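Local coordinates for CPXV203 protein (PDB 4HKJ) that probably binds host MHC class I molecules and retains them in the endoplasmic reticulum, hiding the infected cell from T cells, at residues D[22-27]-D[78-83]; D[26-31]-D[51-56]; D[44-49]-D[67-72]; D[63-68]-D[99-104]. One frame throughout, in Å; residues are numbered along the deposited sequence.

Interaction 1: D[22-27]-D[78-83]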
loop_
_atom_site.group_PDB
_atom_site.type_symbol
_atom_site.label_atom_id
_atom_site.label_comp_id
_atom_site.label_asym_id
_atom_site.label_seq_id
_atom_site.Cartn_x
_atom_site.Cartn_y
_atom_site.Cartn_z
ATOM N N CYS D 22 -4.823 2.052 10.458
ATOM C CA CYS D 22 -5.035 3.443 10.078
ATOM C C CYS D 22 -6.516 3.724 9.850
ATOM O O CYS D 22 -7.158 3.087 9.015
ATOM C CB CYS D 22 -4.232 3.788 8.820
ATOM S SG CYS D 22 -4.307 5.534 8.334
ATOM N N ILE D 23 -7.052 4.679 10.601
ATOM C CA ILE D 23 -8.458 5.045 10.488
ATOM C C ILE D 23 -8.599 6.463 9.944
ATOM O O ILE D 23 -8.046 7.408 10.506
ATOM C CB ILE D 23 -9.171 4.964 11.851
ATOM C CG1 ILE D 23 -8.769 3.690 12.596
ATOM C CG2 ILE D 23 -10.678 5.029 11.668
ATOM C CD1 ILE D 23 -9.343 3.592 13.994
ATOM N N GLN D 24 -9.335 6.606 8.847
ATOM C CA GLN D 24 -9.570 7.920 8.257
ATOM C C GLN D 24 -10.991 8.403 8.536
ATOM O O GLN D 24 -11.959 7.675 8.319
ATOM C CB GLN D 24 -9.299 7.899 6.749
ATOM C CG GLN D 24 -9.455 9.255 6.072
ATOM C CD GLN D 24 -9.112 9.218 4.596
ATOM O OE1 GLN D 24 -9.432 8.259 3.894
ATOM N NE2 GLN D 24 -8.453 10.268 4.117
ATOM N N ALA D 25 -11.103 9.637 9.017
ATOM C CA ALA D 25 -12.392 10.208 9.389
ATOM C C ALA D 25 -13.244 10.528 8.167
ATOM O O ALA D 25 -12.721 10.835 7.096
ATOM C CB ALA D 25 -12.190 11.454 10.236
ATOM N N LYS D 26 -14.560 10.456 8.340
ATOM C CA LYS D 26 -15.495 10.773 7.267
ATOM C C LYS D 26 -16.490 11.836 7.717
ATOM O O LYS D 26 -17.077 11.731 8.793
ATOM C CB LYS D 26 -16.240 9.516 6.816
ATOM C CG LYS D 26 -17.301 9.768 5.757
ATOM C CD LYS D 26 -17.972 8.473 5.326
ATOM C CE LYS D 26 -18.965 8.714 4.201
ATOM N NZ LYS D 26 -19.559 7.444 3.705
ATOM N N ASP D 27 -16.657 12.863 6.888
ATOM C CA ASP D 27 -17.614 13.944 7.136
ATOM C C ASP D 27 -17.359 14.730 8.425
ATOM O O ASP D 27 -18.221 15.487 8.874
ATOM C CB ASP D 27 -19.055 13.416 7.108
ATOM C CG ASP D 27 -19.432 12.825 5.764
ATOM O OD1 ASP D 27 -18.907 13.302 4.735
ATOM O OD2 ASP D 27 -20.251 11.883 5.735
ATOM N N GLY D 78 -2.685 15.401 10.376
ATOM C CA GLY D 78 -3.676 16.170 9.648
ATOM C C GLY D 78 -4.975 16.308 10.416
ATOM O O GLY D 78 -4.968 16.542 11.624
ATOM N N VAL D 79 -6.092 16.152 9.714
ATOM C CA VAL D 79 -7.405 16.317 10.324
ATOM C C VAL D 79 -8.308 15.103 10.110
ATOM O O VAL D 79 -9.464 15.103 10.533
ATOM C CB VAL D 79 -8.122 17.570 9.784
ATOM C CG1 VAL D 79 -7.383 18.829 10.203
ATOM C CG2 VAL D 79 -8.246 17.498 8.270
ATOM N N THR D 80 -7.782 14.071 9.457
ATOM C CA THR D 80 -8.582 12.886 9.144
ATOM C C THR D 80 -7.948 11.576 9.616
ATOM O O THR D 80 -8.651 10.648 10.015
ATOM C CB THR D 80 -8.871 12.781 7.632
ATOM O OG1 THR D 80 -7.641 12.862 6.900
ATOM C CG2 THR D 80 -9.798 13.899 7.184
ATOM N N HIS D 81 -6.621 11.504 9.569
ATOM C CA HIS D 81 -5.919 10.257 9.863
ATOM C C HIS D 81 -5.687 10.022 11.355
ATOM O O HIS D 81 -5.226 10.910 12.074
ATOM C CB HIS D 81 -4.585 10.208 9.113
ATOM C CG HIS D 81 -4.717 10.375 7.632
ATOM N ND1 HIS D 81 -5.131 9.358 6.801
ATOM C CD2 HIS D 81 -4.483 11.443 6.831
ATOM C CE1 HIS D 81 -5.148 9.790 5.553
ATOM N NE2 HIS D 81 -4.760 11.052 5.544
ATOM N N SER D 82 -6.007 8.812 11.806
ATOM C CA SER D 82 -5.748 8.395 13.179
ATOM C C SER D 82 -5.163 6.984 13.187
ATOM O O SER D 82 -5.784 6.047 12.685
ATOM C CB SER D 82 -7.030 8.440 14.008
ATOM O OG SER D 82 -7.576 9.745 14.027
ATOM N N TYR D 83 -3.972 6.840 13.758
ATOM C CA TYR D 83 -3.256 5.567 13.734
ATOM C C TYR D 83 -3.139 4.934 15.119
ATOM O O TYR D 83 -2.910 5.626 16.112
ATOM C CB TYR D 83 -1.865 5.759 13.119
ATOM C CG TYR D 83 -1.002 4.518 13.135
ATOM C CD1 TYR D 83 -1.204 3.495 12.221
ATOM C CD2 TYR D 83 0.023 4.375 14.060
ATOM C CE1 TYR D 83 -0.416 2.360 12.231
ATOM C CE2 TYR D 83 0.816 3.243 14.079
ATOM C CZ TYR D 83 0.592 2.239 13.163
ATOM O OH TYR D 83 1.382 1.114 13.180
#
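T80 meets Q24 and A25 at the end of an antiparallel strand pair, and its carbonyl makes the last hydrogen bond of the pairing. T80 O accepts the backbone N-H of A25 at 2.8 Å, with the donor tilted 30° from the carbonyl plane, and also takes a C-H...O contact from Q24 CA. Beyond the backbone, T80 CB rests 3.9 Å from Q24 CG. The hydroxyl OG1 is turned to an acidic side chain of another protein's chain, to which it is hydrogen-bonded; a short branched polar residue suits this spot, since its CB packs against the stem of Q24 while its oxygen serves the interface.

H81 and Q24 form a non-hydrogen-bonded pair whose side chains run side by side in the same direction. CG of Q24, anti to the backbone N (chi1 -177°), carries the extended chain alongside H81. The amide and ring planes are 21° apart, and Q24 NE2 comes to 3.6 Å from H81 CE1. C22 shares this face: its SG lies obliquely to the ring, 4.2 Å from H81 ND1, and is also held by the disulfide to C169, so one sulfur both ties the strand to a distant loop and lies beside the histidine.

Between the Q24-H81 and C22-Y83 pairs, I23 and S82 exchange two backbone hydrogen bonds, I23 N to S82 O and S82 N to I23 O, each 2.8 Å, with their side chains on the face that Y53 covers. Alternating hydrogen-bonded and non-hydrogen-bonded pairs of this kind are the signature of an antiparallel sheet, here joining strands 15-25 and 81-88 in the five-stranded sheet of a beta-sandwich.

Interaction 2: D[26-31]-D[51-56]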
loop_
_atom_site.group_PDB
_atom_site.type_symbol
_atom_site.label_atom_id
_atom_site.label_comp_id
_atom_site.label_asym_id
_atom_site.label_seq_id
_atom_site.Cartn_x
_atom_site.Cartn_y
_atom_site.Cartn_z
ATOM N N LYS D 26 -14.560 10.456 8.340
ATOM C CA LYS D 26 -15.495 10.773 7.267
ATOM C C LYS D 26 -16.490 11.836 7.717
ATOM O O LYS D 26 -17.077 11.731 8.793
ATOM C CB LYS D 26 -16.240 9.516 6.816
ATOM C CG LYS D 26 -17.301 9.768 5.757
ATOM C CD LYS D 26 -17.972 8.473 5.326
ATOM C CE LYS D 26 -18.965 8.714 4.201
ATOM N NZ LYS D 26 -19.559 7.444 3.705
ATOM N N ASP D 27 -16.657 12.863 6.888
ATOM C CA ASP D 27 -17.614 13.944 7.136
ATOM C C ASP D 27 -17.359 14.730 8.425
ATOM O O ASP D 27 -18.221 15.487 8.874
ATOM C CB ASP D 27 -19.055 13.416 7.108
ATOM C CG ASP D 27 -19.432 12.825 5.764
ATOM O OD1 ASP D 27 -18.907 13.302 4.735
ATOM O OD2 ASP D 27 -20.251 11.883 5.735
ATOM N N PHE D 28 -16.179 14.555 9.013
ATOM C CA PHE D 28 -15.797 15.323 10.195
ATOM C C PHE D 28 -14.284 15.346 10.384
ATOM O O PHE D 28 -13.563 14.538 9.798
ATOM C CB PHE D 28 -16.494 14.788 11.454
ATOM C CG PHE D 28 -15.775 13.643 12.117
ATOM C CD1 PHE D 28 -15.892 12.352 11.627
ATOM C CD2 PHE D 28 -15.001 13.857 13.246
ATOM C CE1 PHE D 28 -15.236 11.300 12.241
ATOM C CE2 PHE D 28 -14.343 12.809 13.863
ATOM C CZ PHE D 28 -14.462 11.529 13.361
ATOM N N TYR D 29 -13.809 16.280 11.201
ATOM C CA TYR D 29 -12.383 16.399 11.478
ATOM C C TYR D 29 -12.022 15.751 12.810
ATOM O O TYR D 29 -12.491 16.177 13.865
ATOM C CB TYR D 29 -11.951 17.868 11.490
ATOM C CG TYR D 29 -11.884 18.517 10.124
ATOM C CD1 TYR D 29 -12.132 17.786 8.969
ATOM C CD2 TYR D 29 -11.561 19.861 9.990
ATOM C CE1 TYR D 29 -12.070 18.378 7.721
ATOM C CE2 TYR D 29 -11.495 20.462 8.749
ATOM C CZ TYR D 29 -11.750 19.717 7.617
ATOM O OH TYR D 29 -11.683 20.315 6.380
ATOM N N SER D 30 -11.188 14.718 12.755
ATOM C CA SER D 30 -10.711 14.058 13.964
ATOM C C SER D 30 -9.623 14.894 14.626
ATOM O O SER D 30 -8.707 15.375 13.961
ATOM C CB SER D 30 -10.193 12.654 13.647
ATOM O OG SER D 30 -9.233 12.684 12.607
ATOM N N LYS D 31 -9.734 15.066 15.939
ATOM C CA LYS D 31 -8.797 15.900 16.683
ATOM C C LYS D 31 -7.701 15.072 17.351
ATOM O O LYS D 31 -7.966 14.006 17.907
ATOM C CB LYS D 31 -9.539 16.731 17.732
ATOM C CG LYS D 31 -8.653 17.690 18.511
ATOM C CD LYS D 31 -9.459 18.507 19.506
ATOM C CE LYS D 31 -8.563 19.451 20.293
ATOM N NZ LYS D 31 -9.340 20.265 21.266
ATOM N N ASN D 51 -8.183 10.050 19.817
ATOM C CA ASN D 51 -8.259 10.462 18.415
ATOM C C ASN D 51 -9.660 10.381 17.811
ATOM O O ASN D 51 -9.821 10.058 16.635
ATOM C CB ASN D 51 -7.247 9.688 17.560
ATOM C CG ASN D 51 -5.815 9.914 18.007
ATOM O OD1 ASN D 51 -5.562 10.312 19.145
ATOM N ND2 ASN D 51 -4.870 9.660 17.112
ATOM N N GLY D 52 -10.669 10.683 18.625
ATOM C CA GLY D 52 -12.041 10.728 18.152
ATOM C C GLY D 52 -12.719 9.373 18.109
ATOM O O GLY D 52 -13.898 9.274 17.772
ATOM N N TYR D 53 -11.977 8.326 18.450
ATOM C CA TYR D 53 -12.528 6.978 18.435
ATOM C C TYR D 53 -12.272 6.256 19.748
ATOM O O TYR D 53 -11.306 6.550 20.454
ATOM C CB TYR D 53 -11.923 6.157 17.294
ATOM C CG TYR D 53 -11.915 6.853 15.953
ATOM C CD1 TYR D 53 -13.098 7.257 15.351
ATOM C CD2 TYR D 53 -10.722 7.086 15.279
ATOM C CE1 TYR D 53 -13.094 7.890 14.122
ATOM C CE2 TYR D 53 -10.708 7.715 14.050
ATOM C CZ TYR D 53 -11.898 8.114 13.476
ATOM O OH TYR D 53 -11.886 8.741 12.253
ATOM N N ARG D 54 -13.147 5.313 20.074
ATOM C CA ARG D 54 -12.879 4.379 21.156
ATOM C C ARG D 54 -12.932 2.954 20.611
ATOM O O ARG D 54 -13.899 2.559 19.960
ATOM C CB ARG D 54 -13.829 4.588 22.340
ATOM C CG ARG D 54 -15.293 4.301 22.074
ATOM C CD ARG D 54 -16.104 4.484 23.349
ATOM N NE ARG D 54 -15.459 3.834 24.487
ATOM C CZ ARG D 54 -15.956 3.809 25.720
ATOM N NH1 ARG D 54 -17.115 4.399 25.984
ATOM N NH2 ARG D 54 -15.292 3.194 26.689
ATOM N N VAL D 55 -11.871 2.196 20.855
ATOM C CA VAL D 55 -11.712 0.893 20.222
ATOM C C VAL D 55 -11.676 -0.242 21.240
ATOM O O VAL D 55 -10.957 -0.174 22.236
ATOM C CB VAL D 55 -10.436 0.853 19.357
ATOM C CG1 VAL D 55 -10.294 -0.493 18.672
ATOM C CG2 VAL D 55 -10.459 1.978 18.332
ATOM N N VAL D 56 -12.463 -1.281 20.980
ATOM C CA VAL D 56 -12.509 -2.453 21.842
ATOM C C VAL D 56 -11.877 -3.651 21.140
ATOM O O VAL D 56 -12.207 -3.952 19.992
ATOM C CB VAL D 56 -13.960 -2.803 22.226
ATOM C CG1 VAL D 56 -13.989 -4.017 23.136
ATOM C CG2 VAL D 56 -14.636 -1.618 22.896
#
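F28 meets Y53 through its edge. Y53 CE1 sits at the edge of the F28 ring, in its plane, 4.0 Å from F28 CZ, and the phenol oxygen Y53 OH is equally near that carbon. K26 O lies in the same plane at another part of the F28 edge. The two side chains cross obliquely. Elsewhere F28 packs against Q112, E113 and C140, while Y53 touches I23, A25 and C110, so large flat residues suit this place: they reach across from the loop to residues of strands 15-25 and 103-110. F28 CB points toward 51-56, and CG lies between the backbone N and the carbonyl carbon (chi1 85°).

Residues N51 and G52 are the two corner positions of a type I' turn, the tight link of the beta-hairpin made by strands 45-50 and 53-59. Both have positive phi, a conformation that asparagine tolerates and glycine favours. The loop 26-31 lies against this turn without a hydrogen bond across. K31 O instead receives a C-H...O contact from N51 CA, at 3.6 Å and with an angle of 162° at the hydrogen, while S30 CB comes 4.0 Å from N51 O. Small residues allow the backbones to come close here, with 5.5 Å between S30 CA and G52 CA. S30 OG is turned to V79 O in a weak hydrogen bond, and K31 N donates to Q112 OE1.

Interaction 3: D[44-49]-D[67-72]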
loop_
_atom_site.group_PDB
_atom_site.type_symbol
_atom_site.label_atom_id
_atom_site.label_comp_id
_atom_site.label_asym_id
_atom_site.label_seq_id
_atom_site.Cartn_x
_atom_site.Cartn_y
_atom_site.Cartn_z
ATOM N N GLY D 44 -12.883 -9.903 28.702
ATOM C CA GLY D 44 -11.456 -10.057 28.485
ATOM C C GLY D 44 -10.951 -9.321 27.259
ATOM O O GLY D 44 -11.416 -9.560 26.145
ATOM N N GLY D 45 -9.995 -8.421 27.466
ATOM C CA GLY D 45 -9.424 -7.650 26.377
ATOM C C GLY D 45 -8.972 -6.270 26.811
ATOM O O GLY D 45 -8.475 -6.090 27.923
ATOM N N LEU D 46 -9.144 -5.290 25.929
ATOM C CA LEU D 46 -8.754 -3.916 26.227
ATOM C C LEU D 46 -9.635 -2.894 25.512
ATOM O O LEU D 46 -10.147 -3.154 24.423
ATOM C CB LEU D 46 -7.274 -3.684 25.894
ATOM C CG LEU D 46 -6.751 -3.998 24.488
ATOM C CD1 LEU D 46 -6.980 -2.844 23.516
ATOM C CD2 LEU D 46 -5.274 -4.366 24.538
ATOM N N ILE D 47 -9.807 -1.734 26.137
ATOM C CA ILE D 47 -10.552 -0.634 25.539
ATOM C C ILE D 47 -9.672 0.609 25.496
ATOM O O ILE D 47 -9.072 0.983 26.503
ATOM C CB ILE D 47 -11.825 -0.307 26.340
ATOM C CG1 ILE D 47 -12.649 -1.573 26.585
ATOM C CG2 ILE D 47 -12.657 0.740 25.616
ATOM C CD1 ILE D 47 -13.930 -1.323 27.346
ATOM N N THR D 48 -9.594 1.249 24.333
ATOM C CA THR D 48 -8.762 2.441 24.190
ATOM C C THR D 48 -9.526 3.655 23.671
ATOM O O THR D 48 -10.225 3.580 22.663
ATOM C CB THR D 48 -7.525 2.173 23.298
ATOM O OG1 THR D 48 -6.802 3.395 23.103
ATOM C CG2 THR D 48 -7.940 1.611 21.948
ATOM N N GLU D 49 -9.393 4.774 24.377
ATOM C CA GLU D 49 -10.017 6.024 23.963
ATOM C C GLU D 49 -8.963 6.991 23.434
ATOM O O GLU D 49 -7.910 7.164 24.047
ATOM C CB GLU D 49 -10.767 6.673 25.129
ATOM C CG GLU D 49 -11.850 5.806 25.753
ATOM C CD GLU D 49 -11.326 4.921 26.869
ATOM O OE1 GLU D 49 -10.097 4.906 27.092
ATOM O OE2 GLU D 49 -12.144 4.243 27.525
ATOM N N PHE D 67 -3.732 -12.020 27.590
ATOM C CA PHE D 67 -4.102 -11.396 26.323
ATOM C C PHE D 67 -2.866 -11.234 25.445
ATOM O O PHE D 67 -1.783 -10.915 25.936
ATOM C CB PHE D 67 -4.778 -10.044 26.574
ATOM C CG PHE D 67 -5.566 -9.530 25.404
ATOM C CD1 PHE D 67 -6.772 -10.115 25.052
ATOM C CD2 PHE D 67 -5.111 -8.452 24.665
ATOM C CE1 PHE D 67 -7.502 -9.642 23.976
ATOM C CE2 PHE D 67 -5.837 -7.974 23.589
ATOM C CZ PHE D 67 -7.033 -8.570 23.244
ATOM N N ILE D 68 -3.029 -11.459 24.144
ATOM C CA ILE D 68 -1.892 -11.486 23.228
ATOM C C ILE D 68 -1.314 -10.094 22.960
ATOM O O ILE D 68 -0.205 -9.964 22.439
ATOM C CB ILE D 68 -2.254 -12.186 21.894
ATOM C CG1 ILE D 68 -1.006 -12.783 21.239
ATOM C CG2 ILE D 68 -2.964 -11.228 20.955
ATOM C CD1 ILE D 68 -1.296 -13.630 20.019
ATOM N N ILE D 69 -2.063 -9.059 23.324
ATOM C CA ILE D 69 -1.594 -7.684 23.170
ATOM C C ILE D 69 -1.189 -7.094 24.518
ATOM O O ILE D 69 -1.919 -7.216 25.502
ATOM C CB ILE D 69 -2.666 -6.792 22.510
ATOM C CG1 ILE D 69 -3.040 -7.348 21.136
ATOM C CG2 ILE D 69 -2.172 -5.360 22.386
ATOM C CD1 ILE D 69 -4.081 -6.526 20.406
ATOM N N ALA D 70 -0.022 -6.456 24.560
ATOM C CA ALA D 70 0.512 -5.914 25.807
ATOM C C ALA D 70 0.565 -4.386 25.834
ATOM O O ALA D 70 0.286 -3.770 26.863
ATOM C CB ALA D 70 1.891 -6.499 26.090
ATOM N N THR D 71 0.922 -3.779 24.706
ATOM C CA THR D 71 1.109 -2.331 24.652
ATOM C C THR D 71 0.252 -1.682 23.562
ATOM O O THR D 71 0.043 -2.261 22.498
ATOM C CB THR D 71 2.597 -1.970 24.436
ATOM O OG1 THR D 71 3.410 -2.710 25.354
ATOM C CG2 THR D 71 2.836 -0.481 24.645
ATOM N N THR D 72 -0.245 -0.479 23.841
ATOM C CA THR D 72 -1.056 0.266 22.882
ATOM C C THR D 72 -0.501 1.676 22.680
ATOM O O THR D 72 -0.190 2.372 23.646
ATOM C CB THR D 72 -2.521 0.366 23.344
ATOM O OG1 THR D 72 -2.970 -0.913 23.806
ATOM C CG2 THR D 72 -3.412 0.831 22.201
#
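L46 reaches from its strand to F67, I69 and T72. Its CB points toward 67-72, and CG, set between the backbone N and the carbonyl carbon (chi1 55°), comes 4.2 Å from F67 CE2. At the tip, the methyl CD2 makes the closest approaches: 3.8 Å to F67 CE2, 3.9 Å to I69 CG2 and 4.2 Å to T72 OG1. The leucine side chain crosses those of F67 and I69 at about a right angle, and V57 and F86 also touch it. A branched apolar tip suits contact with several side chains at once.

The contact spans the core of a beta-sandwich, with strand 45-50 in the mixed sheet and strand 71-77 in the antiparallel one. A70 and T71, both facing S87, form a classic beta bulge where the latter strand begins.

G45 lies over one face of the F67 ring, its CA 4.0 Å from the ring centroid and 24° off the normal, a CH-pi contact. Its backbone angles are ones that only glycine adopts comfortably. T48 OG1 approaches T72 CG2 to 4.3 Å, though this hydroxyl has its main partner in S36 O, with Q74 OE1 also within bonding reach.

Interaction 4: D[63-68]-D[99-104]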
loop_
_atom_site.group_PDB
_atom_site.type_symbol
_atom_site.label_atom_id
_atom_site.label_comp_id
_atom_site.label_asym_id
_atom_site.label_seq_id
_atom_site.Cartn_x
_atom_site.Cartn_y
_atom_site.Cartn_z
ATOM N N GLU D 63 -11.977 -18.593 29.185
ATOM C CA GLU D 63 -11.130 -18.904 30.326
ATOM C C GLU D 63 -10.063 -17.823 30.464
ATOM O O GLU D 63 -9.493 -17.388 29.462
ATOM C CB GLU D 63 -10.477 -20.275 30.130
ATOM C CG GLU D 63 -9.798 -20.845 31.367
ATOM C CD GLU D 63 -10.780 -21.166 32.477
ATOM O OE1 GLU D 63 -11.972 -21.393 32.178
ATOM O OE2 GLU D 63 -10.361 -21.189 33.654
ATOM N N PRO D 64 -9.800 -17.372 31.704
ATOM C CA PRO D 64 -8.787 -16.341 31.958
ATOM C C PRO D 64 -7.404 -16.714 31.425
ATOM O O PRO D 64 -6.680 -17.490 32.049
ATOM C CB PRO D 64 -8.764 -16.236 33.491
ATOM C CG PRO D 64 -9.480 -17.458 33.990
ATOM C CD PRO D 64 -10.492 -17.772 32.939
ATOM N N ASN D 65 -7.057 -16.159 30.268
ATOM C CA ASN D 65 -5.753 -16.373 29.655
ATOM C C ASN D 65 -5.058 -15.040 29.394
ATOM O O ASN D 65 -5.721 -14.014 29.245
ATOM C CB ASN D 65 -5.902 -17.153 28.344
ATOM C CG ASN D 65 -6.348 -18.586 28.563
ATOM O OD1 ASN D 65 -6.130 -19.161 29.629
ATOM N ND2 ASN D 65 -6.972 -19.173 27.548
ATOM N N PRO D 66 -3.715 -15.047 29.350
ATOM C CA PRO D 66 -2.972 -13.820 29.038
ATOM C C PRO D 66 -3.320 -13.282 27.653
ATOM O O PRO D 66 -3.221 -14.013 26.668
ATOM C CB PRO D 66 -1.506 -14.276 29.083
ATOM C CG PRO D 66 -1.551 -15.766 28.948
ATOM C CD PRO D 66 -2.815 -16.180 29.625
ATOM N N PHE D 67 -3.732 -12.020 27.590
ATOM C CA PHE D 67 -4.102 -11.396 26.323
ATOM C C PHE D 67 -2.866 -11.234 25.445
ATOM O O PHE D 67 -1.783 -10.915 25.936
ATOM C CB PHE D 67 -4.778 -10.044 26.574
ATOM C CG PHE D 67 -5.566 -9.530 25.404
ATOM C CD1 PHE D 67 -6.772 -10.115 25.052
ATOM C CD2 PHE D 67 -5.111 -8.452 24.665
ATOM C CE1 PHE D 67 -7.502 -9.642 23.976
ATOM C CE2 PHE D 67 -5.837 -7.974 23.589
ATOM C CZ PHE D 67 -7.033 -8.570 23.244
ATOM N N ILE D 68 -3.029 -11.459 24.144
ATOM C CA ILE D 68 -1.892 -11.486 23.228
ATOM C C ILE D 68 -1.314 -10.094 22.960
ATOM O O ILE D 68 -0.205 -9.964 22.439
ATOM C CB ILE D 68 -2.254 -12.186 21.894
ATOM C CG1 ILE D 68 -1.006 -12.783 21.239
ATOM C CG2 ILE D 68 -2.964 -11.228 20.955
ATOM C CD1 ILE D 68 -1.296 -13.630 20.019
ATOM N N ASP D 99 -5.080 -21.292 20.972
ATOM C CA ASP D 99 -5.625 -20.856 19.691
ATOM C C ASP D 99 -6.605 -19.695 19.850
ATOM O O ASP D 99 -6.611 -18.764 19.046
ATOM C CB ASP D 99 -6.304 -22.023 18.973
ATOM C CG ASP D 99 -6.552 -21.739 17.504
ATOM O OD1 ASP D 99 -5.615 -21.923 16.699
ATOM O OD2 ASP D 99 -7.679 -21.335 17.152
ATOM N N CYS D 100 -7.426 -19.758 20.895
ATOM C CA CYS D 100 -8.448 -18.746 21.142
ATOM C C CYS D 100 -7.848 -17.356 21.346
ATOM O O CYS D 100 -8.463 -16.348 21.000
ATOM C CB CYS D 100 -9.290 -19.128 22.359
ATOM S SG CYS D 100 -8.354 -19.223 23.902
ATOM N N SER D 101 -6.646 -17.309 21.914
ATOM C CA SER D 101 -5.968 -16.042 22.154
ATOM C C SER D 101 -5.378 -15.472 20.869
ATOM O O SER D 101 -4.881 -14.345 20.852
ATOM C CB SER D 101 -4.876 -16.211 23.211
ATOM O OG SER D 101 -5.425 -16.598 24.457
ATOM N N LYS D 102 -5.433 -16.253 19.792
ATOM C CA LYS D 102 -4.904 -15.811 18.506
ATOM C C LYS D 102 -6.012 -15.419 17.531
ATOM O O LYS D 102 -5.752 -15.116 16.367
ATOM C CB LYS D 102 -3.993 -16.881 17.900
ATOM C CG LYS D 102 -2.729 -17.125 18.709
ATOM C CD LYS D 102 -1.829 -18.165 18.061
ATOM C CE LYS D 102 -2.464 -19.546 18.078
ATOM N NZ LYS D 102 -1.549 -20.572 17.510
ATOM N N HIS D 103 -7.249 -15.429 18.016
ATOM C CA HIS D 103 -8.374 -14.911 17.249
ATOM C C HIS D 103 -8.790 -13.558 17.808
ATOM O O HIS D 103 -9.356 -13.471 18.897
ATOM C CB HIS D 103 -9.550 -15.888 17.270
ATOM C CG HIS D 103 -9.419 -17.010 16.289
ATOM N ND1 HIS D 103 -8.621 -18.110 16.517
ATOM C CD2 HIS D 103 -9.977 -17.197 15.070
ATOM C CE1 HIS D 103 -8.698 -18.929 15.484
ATOM N NE2 HIS D 103 -9.515 -18.398 14.591
ATOM N N ILE D 104 -8.502 -12.504 17.051
ATOM C CA ILE D 104 -8.712 -11.138 17.515
ATOM C C ILE D 104 -9.953 -10.497 16.901
ATOM O O ILE D 104 -10.139 -10.522 15.684
ATOM C CB ILE D 104 -7.488 -10.255 17.197
ATOM C CG1 ILE D 104 -6.219 -10.859 17.801
ATOM C CG2 ILE D 104 -7.703 -8.838 17.699
ATOM C CD1 ILE D 104 -6.267 -11.009 19.304
#
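I68, at the end of the irregular segment 63-68, passes S101 of the 3-10 turn 100-102 with 6.2 Å between their CA atoms, and no hydrogen bond joins the two backbones. The I68 side chain makes the contact. Its CB lies 3.6 Å from S101 O, and its branches then part: CG2 packs 3.7 Å from I104 CD1, while CD1 reaches to 4.0 Å from K102 CG. CG1 stands anti to the backbone N (chi1 -154°), which leaves CG2 for the isoleucine of the strand; a beta-branched residue can thus serve two neighbours at once. K102 offers CG of its aliphatic stem, its NZ being hydrogen-bonded to P94 O. At the other end, S101 OG sits 4.0 Å from N65 CB.

The turn holds its own shape. D99 O accepts K102 N at 2.9 Å and H103 ND1 at 3.3 Å, from opposite faces of its carbonyl plane, the histidine bond being nearly straight at 173°. C100 is tied by disulfide to C61, close before the loop. The result is a disulfide-linked 3-10 turn leading into strand 103-110 of the mixed sheet, with the loop before strand 71-77 packed against it.

How the interactions relate
The four contacts run across a two-sheet sandwich. Interaction 1 lies within the five-stranded antiparallel sheet, and interaction 2 places the loop after strand 15-25 against the hairpin of the mixed sheet; their centres are only 7 Å apart, they share K26 and D27, and V79 O probably bonds to S30 N. Interaction 3 bridges the sheets about 19 Å from interaction 2, centre to centre, meeting it along strands 45-50 and 53-59. Interaction 4 shares F67 and I68 with interaction 3, centres 11 Å apart, and lies about 29 Å from interaction 1, centre to centre. Along the chain 1 crosses 4, 2 crosses 3, 3 nests inside 1, and 2 closes before 4 opens: segments distant in sequence meet within and between the sheets.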